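PDB 2QKV: inactivation-no-after-potential D protein from Drosophila melanogaster, which probably acts as a multi-PDZ scaffold that gathers components of the G protein-coupled phototransduction cascade, this fragment being its fifth, peptide-binding PDZ domain. Local coordinates for residues L67-Q70 with V71-L75. The protein carries 1 engineered substitution. Sequence-based numbering, arbitrary orientation.
Engineered in segment 71-75: Ser72 (natural residue Cys).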
ATOM      1  N   LEU A  67      -4.443   0.674   8.564  1.00  8.52           N
ATOM      2  CA  LEU A  67      -5.360  -0.423   8.814  1.00  9.11           C
ATOM      3  C   LEU A  67      -6.169  -0.808   7.590  1.00  7.47           C
ATOM      4  O   LEU A  67      -6.525   0.043   6.769  1.00  8.24           O
ATOM      5  CB  LEU A  67      -6.358  -0.059   9.927  1.00  8.51           C
ATOM      6  CG  LEU A  67      -5.862   0.200  11.350  1.00  8.78           C
ATOM      7  CD1 LEU A  67      -7.074   0.461  12.261  1.00  8.34           C
ATOM      8  CD2 LEU A  67      -5.087  -1.013  11.864  1.00  8.83           C
ATOM      9  N   PRO A  68      -6.452  -2.110   7.429  1.00  7.90           N
ATOM     10  CA  PRO A  68      -7.262  -2.557   6.290  1.00  7.96           C
ATOM     11  C   PRO A  68      -8.639  -1.960   6.531  1.00  6.99           C
ATOM     12  O   PRO A  68      -9.050  -1.818   7.690  1.00  7.16           O
ATOM     13  CB  PRO A  68      -7.313  -4.079   6.461  1.00  9.08           C
ATOM     14  CG  PRO A  68      -6.039  -4.393   7.180  1.00 10.83           C
ATOM     15  CD  PRO A  68      -5.880  -3.254   8.159  1.00  9.70           C
ATOM     16  N   PHE A  69      -9.356  -1.621   5.469  1.00  7.05           N
ATOM     17  CA  PHE A  69     -10.674  -1.035   5.663  1.00  7.02           C
ATOM     18  C   PHE A  69     -11.613  -1.999   6.386  1.00  7.80           C
ATOM     19  O   PHE A  69     -12.500  -1.571   7.127  1.00  8.57           O
ATOM     20  CB  PHE A  69     -11.277  -0.597   4.322  1.00  7.49           C
ATOM     21  CG  PHE A  69     -12.537   0.202   4.466  1.00  7.90           C
ATOM     22  CD1 PHE A  69     -12.548   1.375   5.220  1.00  7.98           C
ATOM     23  CD2 PHE A  69     -13.714  -0.220   3.869  1.00  8.77           C
ATOM     24  CE1 PHE A  69     -13.719   2.117   5.381  1.00  9.60           C
ATOM     25  CE2 PHE A  69     -14.887   0.510   4.021  1.00  8.80           C
ATOM     26  CZ  PHE A  69     -14.892   1.683   4.781  1.00 10.61           C
ATOM     27  N   GLN A  70     -11.411  -3.296   6.195  1.00  7.86           N
ATOM     28  CA  GLN A  70     -12.264  -4.259   6.890  1.00  8.76           C
ATOM     29  C   GLN A  70     -12.133  -4.123   8.422  1.00  8.90           C
ATOM     30  O   GLN A  70     -13.064  -4.448   9.156  1.00  8.75           O
ATOM     31  CB  GLN A  70     -11.932  -5.683   6.433  1.00 10.17           C
ATOM     32  CG  GLN A  70     -12.266  -5.950   4.951  1.00 15.32           C
ATOM     33  CD  GLN A  70     -11.117  -5.683   3.961  1.00 18.57           C
ATOM     34  OE1 GLN A  70     -10.249  -4.822   4.170  1.00 17.25           O
ATOM     35  NE2 GLN A  70     -11.129  -6.427   2.850  1.00 22.41           N
ATOM     36  N   VAL A  71     -10.981  -3.642   8.894  1.00  6.79           N
ATOM     37  CA  VAL A  71     -10.764  -3.430  10.328  1.00  7.41           C
ATOM     38  C   VAL A  71     -11.329  -2.049  10.706  1.00  8.50           C
ATOM     39  O   VAL A  71     -12.124  -1.924  11.641  1.00  8.41           O
ATOM     40  CB  VAL A  71      -9.239  -3.480  10.688  1.00  7.91           C
ATOM     41  CG1 VAL A  71      -9.029  -3.071  12.141  1.00  7.91           C
ATOM     42  CG2 VAL A  71      -8.689  -4.884  10.450  1.00  7.66           C
ATOM     43  N   SER A  72     -10.922  -1.000   9.992  1.00  7.87           N
ATOM     44  CA  SER A  72     -11.440   0.328  10.322  1.00  9.35           C
ATOM     45  C   SER A  72     -12.961   0.368  10.303  1.00  9.29           C
ATOM     46  O   SER A  72     -13.589   0.889  11.230  1.00  8.86           O
ATOM     47  CB  SER A  72     -10.911   1.378   9.357  1.00 10.14           C
ATOM     48  OG  SER A  72      -9.524   1.495   9.522  1.00 13.33           O
ATOM     49  N   TYR A  73     -13.561  -0.184   9.252  1.00  8.23           N
ATOM     50  CA  TYR A  73     -15.014  -0.176   9.158  1.00  7.63           C
ATOM     51  C   TYR A  73     -15.642  -0.901  10.355  1.00  8.23           C
ATOM     52  O   TYR A  73     -16.649  -0.438  10.894  1.00  8.70           O
ATOM     53  CB  TYR A  73     -15.454  -0.832   7.844  1.00  9.91           C
ATOM     54  CG  TYR A  73     -16.949  -0.986   7.685  1.00 11.73           C
ATOM     55  CD1 TYR A  73     -17.701  -0.059   6.966  1.00 13.98           C
ATOM     56  CD2 TYR A  73     -17.607  -2.075   8.248  1.00 15.44           C
ATOM     57  CE1 TYR A  73     -19.097  -0.226   6.802  1.00 10.46           C
ATOM     58  CE2 TYR A  73     -18.969  -2.247   8.103  1.00 15.06           C
ATOM     59  CZ  TYR A  73     -19.708  -1.331   7.384  1.00 11.94           C
ATOM     60  OH  TYR A  73     -21.063  -1.529   7.272  1.00 13.89           O
ATOM     61  N   ALA A  74     -15.053  -2.031  10.751  1.00  7.80           N
ATOM     62  CA  ALA A  74     -15.555  -2.801  11.887  1.00  9.12           C
ATOM     63  C   ALA A  74     -15.548  -1.958  13.150  1.00 10.50           C
ATOM     64  O   ALA A  74     -16.456  -2.058  13.970  1.00 11.46           O
ATOM     65  CB  ALA A  74     -14.712  -4.068  12.086  1.00  8.82           C
ATOM     66  N   LEU A  75     -14.528  -1.120  13.307  1.00  9.39           N
ATOM     67  CA  LEU A  75     -14.439  -0.271  14.493  1.00 10.44           C
ATOM     68  C   LEU A  75     -15.599   0.728  14.515  1.00 10.88           C
ATOM     69  O   LEU A  75     -16.263   0.919  15.551  1.00 11.32           O
ATOM     70  CB  LEU A  75     -13.103   0.486  14.510  1.00  9.96           C
ATOM     71  CG  LEU A  75     -11.854  -0.393  14.569  1.00 11.63           C
ATOM     72  CD1 LEU A  75     -10.611   0.473  14.477  1.00 12.94           C
ATOM     73  CD2 LEU A  75     -11.848  -1.191  15.863  1.00 13.57           C
TER
HETATM   74  O   HOH W   1      -8.882   1.785   6.660  1.00 10.78           O
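The carbonyl of Pro68 meets the amides of Val71 and Ser72 where helix 69-77 begins, a compact case of how a helix's first turn is tied together, by backbone bonds and by a shared water. Pro68 holds the N-cap position. Its O accepts from Val71 N at 2.9 Å, with the donor lying above the carbonyl plane, and from Ser72 N at 3.1 Å, in that plane and nearly straight (N-H...O 167°). One oxygen thus occupies two amides of the first turn, and the bond from Tyr73 N to Phe69 O (2.8 Å) carries the helical pattern onward. Water takes a share too: one molecule donates to Leu67 O and bonds to OG of the engineered Ser72, tying the residue ahead of the cap to the first turn.

The aromatic contact pairs Phe69 with Tyr73. The first torsion of Phe69 (chi1 -171°) sets CG opposite the backbone N and brings the ring alongside Tyr73, whose CB sits over one face, 4.1 Å from the ring centroid, in a CH-pi contact. The Tyr73 ring turns its edge toward the face of Phe69, an offset edge-to-face pair with planes at 64° and Phe69 CZ 4.0 Å from Tyr73 CD1. Replacing Phe69 with an alanine would probably open a gap beside Tyr73, leaving its ring freer to turn.

Aliphatic packing completes the turn. CD1 of Leu67 reaches Val71 CG1 at 4.0 Å and, one turn on, Leu75 CD1 at 4.2 Å, while Val71 CG2 lies alongside Pro68 CD.

Pro90 of a neighbouring subunit also packs against Phe69. In PDZ domains this second helix and the second strand typically flank the peptide groove. Here Phe69 leans on Leu26 and Pro28 of strand 24-28, and Phe69 and Ser72 pack on Cys33 of strand 33-38.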